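Local structure of outer membrane protein (2FI9) at residues R108-L113 against R118-L123. The protein is of unknown function, named an outer membrane protein in Bartonella henselae but belonging to the uncharacterised DUF498/DUF598 family. Residues are numbered along the deposited sequence; the frame is centred on the assembly and turned at random.
Sequences RTFNVL and RAVAAL
Val120 sits between Phe110 and Leu113, and following it outward from the strand shows how the helix is seated. Its CB points at the helix and lies 4.1 Å from the CB of Leu113. There the side chain forks. CG1, set between the backbone N and the carbonyl carbon, goes to the ring of Phe110 and comes within 3.9 Å of CE1. The other branch, CG2, meets the CD1 methyl of Leu113 at 3.8 Å, the two side chains crossing at about a right angle, and also brushes CD1 of the ring.

Phe110 reaches the strand by swinging CG away from its own backbone N (chi1 176°), which brings the CD1-CE1 side of the ring alongside the strand, between Val120 CG1 and the Ala122 methyl. That methyl touches CD1 of Phe110 at 3.7 Å and meets the ring obliquely. Beyond the strand, Cys39 of the adjoining strand 36-40 also packs against Phe110.

At the connection the link turns polar. The amide N of Arg118 donates to the carbonyl O of Leu113 at 3.1 Å, nearly straight at 164° and tilted 23° from the carbonyl plane, tying the last turn of the helix to the residue two before the strand. Arg118 CG lies 3.9 Å from CD2 of Leu113, and bends at chi2 and chi3 then turn the chain back, bringing guanidinium NH2 to 4.1 Å from the same CD2 methyl.

The axes of 108-113 and 120-123 run nearly antiparallel, 8.6 Å apart at closest approach. Helix 103-115 lies against one face of the mixed five-stranded sheet, and the contact forms the second half of a beta-alpha-beta crossover from edge strand 97-101, past 71-75, to central strand 120-124.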
loop_
_atom_site.group_PDB
_atom_site.type_symbol
_atom_site.label_atom_id
_atom_site.label_comp_id
_atom_site.label_asym_id
_atom_site.label_seq_id
_atom_site.Cartn_x
_atom_site.Cartn_y
_atom_site.Cartn_z
ATOM N N ARG A 108 5.588 7.637 -4.216
ATOM C CA ARG A 108 6.223 8.917 -3.930
ATOM C C ARG A 108 5.617 9.559 -2.698
ATOM O O ARG A 108 6.346 10.102 -1.872
ATOM C CB ARG A 108 6.115 9.855 -5.127
ATOM C CG ARG A 108 6.999 9.437 -6.288
ATOM C CD ARG A 108 6.929 10.437 -7.429
ATOM N NE ARG A 108 5.618 10.464 -8.088
ATOM C CZ ARG A 108 5.290 9.734 -9.156
ATOM N NH1 ARG A 108 6.167 8.891 -9.694
ATOM N NH2 ARG A 108 4.082 9.848 -9.686
ATOM N N THR A 109 4.295 9.438 -2.566
ATOM C CA THR A 109 3.544 9.983 -1.436
ATOM C C THR A 109 3.823 9.201 -0.162
ATOM O O THR A 109 4.009 9.802 0.897
ATOM C CB THR A 109 2.005 9.996 -1.688
ATOM O OG1 THR A 109 1.707 10.696 -2.901
ATOM C CG2 THR A 109 1.281 10.682 -0.552
ATOM N N PHE A 110 3.827 7.868 -0.258
ATOM C CA PHE A 110 4.234 7.018 0.869
ATOM C C PHE A 110 5.608 7.407 1.419
ATOM O O PHE A 110 5.775 7.554 2.631
ATOM C CB PHE A 110 4.254 5.541 0.481
ATOM C CG PHE A 110 4.746 4.636 1.583
ATOM C CD1 PHE A 110 3.930 4.345 2.676
ATOM C CD2 PHE A 110 6.045 4.102 1.551
ATOM C CE1 PHE A 110 4.374 3.520 3.706
ATOM C CE2 PHE A 110 6.508 3.257 2.600
ATOM C CZ PHE A 110 5.677 2.969 3.674
ATOM N N ASN A 111 6.588 7.558 0.530
ATOM C CA ASN A 111 7.948 7.887 0.947
ATOM C C ASN A 111 7.983 9.188 1.731
ATOM O O ASN A 111 8.625 9.263 2.782
ATOM C CB ASN A 111 8.889 7.953 -0.261
ATOM C CG ASN A 111 9.214 6.580 -0.821
ATOM O OD1 ASN A 111 8.901 5.556 -0.214
ATOM N ND2 ASN A 111 9.871 6.553 -1.972
ATOM N N VAL A 112 7.264 10.194 1.225
ATOM C CA VAL A 112 7.254 11.516 1.830
ATOM C C VAL A 112 6.620 11.453 3.221
ATOM O O VAL A 112 7.218 11.917 4.202
ATOM C CB VAL A 112 6.533 12.551 0.916
ATOM C CG1 VAL A 112 6.107 13.779 1.717
ATOM C CG2 VAL A 112 7.447 12.957 -0.250
ATOM N N LEU A 113 5.443 10.844 3.314
ATOM C CA LEU A 113 4.742 10.724 4.588
ATOM C C LEU A 113 5.496 9.858 5.596
ATOM O O LEU A 113 5.493 10.146 6.806
ATOM C CB LEU A 113 3.330 10.178 4.381
ATOM C CG LEU A 113 2.354 11.058 3.597
ATOM C CD1 LEU A 113 1.084 10.281 3.379
ATOM C CD2 LEU A 113 2.065 12.344 4.357
ATOM N N ARG A 118 4.596 9.944 9.776
ATOM C CA ARG A 118 3.133 9.805 9.825
ATOM C C ARG A 118 2.804 8.321 9.953
ATOM O O ARG A 118 3.570 7.475 9.471
ATOM C CB ARG A 118 2.482 10.371 8.559
ATOM C CG ARG A 118 3.031 11.731 8.070
ATOM C CD ARG A 118 2.867 12.875 9.083
ATOM N NE ARG A 118 1.469 13.015 9.486
ATOM C CZ ARG A 118 0.546 13.692 8.812
ATOM N NH1 ARG A 118 -0.701 13.733 9.260
ATOM N NH2 ARG A 118 0.854 14.319 7.680
ATOM N N ALA A 119 1.679 8.004 10.599
ATOM C CA ALA A 119 1.193 6.624 10.678
ATOM C C ALA A 119 0.596 6.212 9.318
ATOM O O ALA A 119 -0.618 6.074 9.173
ATOM C CB ALA A 119 0.157 6.466 11.826
ATOM N N VAL A 120 1.471 6.016 8.333
ATOM C CA VAL A 120 1.068 5.763 6.949
ATOM C C VAL A 120 1.310 4.309 6.551
ATOM O O VAL A 120 2.305 3.671 6.980
ATOM C CB VAL A 120 1.816 6.731 5.966
ATOM C CG1 VAL A 120 3.299 6.469 5.965
ATOM C CG2 VAL A 120 1.219 6.681 4.524
ATOM N N ALA A 121 0.387 3.796 5.742
ATOM C CA ALA A 121 0.466 2.467 5.174
ATOM C C ALA A 121 0.264 2.618 3.681
ATOM O O ALA A 121 -0.308 3.606 3.230
ATOM C CB ALA A 121 -0.625 1.547 5.774
ATOM N N ALA A 122 0.718 1.637 2.912
ATOM C CA ALA A 122 0.490 1.635 1.466
ATOM C C ALA A 122 0.155 0.237 0.967
ATOM O O ALA A 122 0.741 -0.747 1.422
ATOM C CB ALA A 122 1.724 2.162 0.743
ATOM N N LEU A 123 -0.797 0.153 0.038
ATOM C CA LEU A 123 -1.057 -1.059 -0.695
ATOM C C LEU A 123 -0.678 -0.738 -2.119
ATOM O O LEU A 123 -1.234 0.183 -2.705
ATOM C CB LEU A 123 -2.542 -1.414 -0.615
ATOM C CG LEU A 123 -3.014 -2.617 -1.437
ATOM C CD1 LEU A 123 -2.213 -3.857 -1.142
ATOM C CD2 LEU A 123 -4.512 -2.902 -1.185
#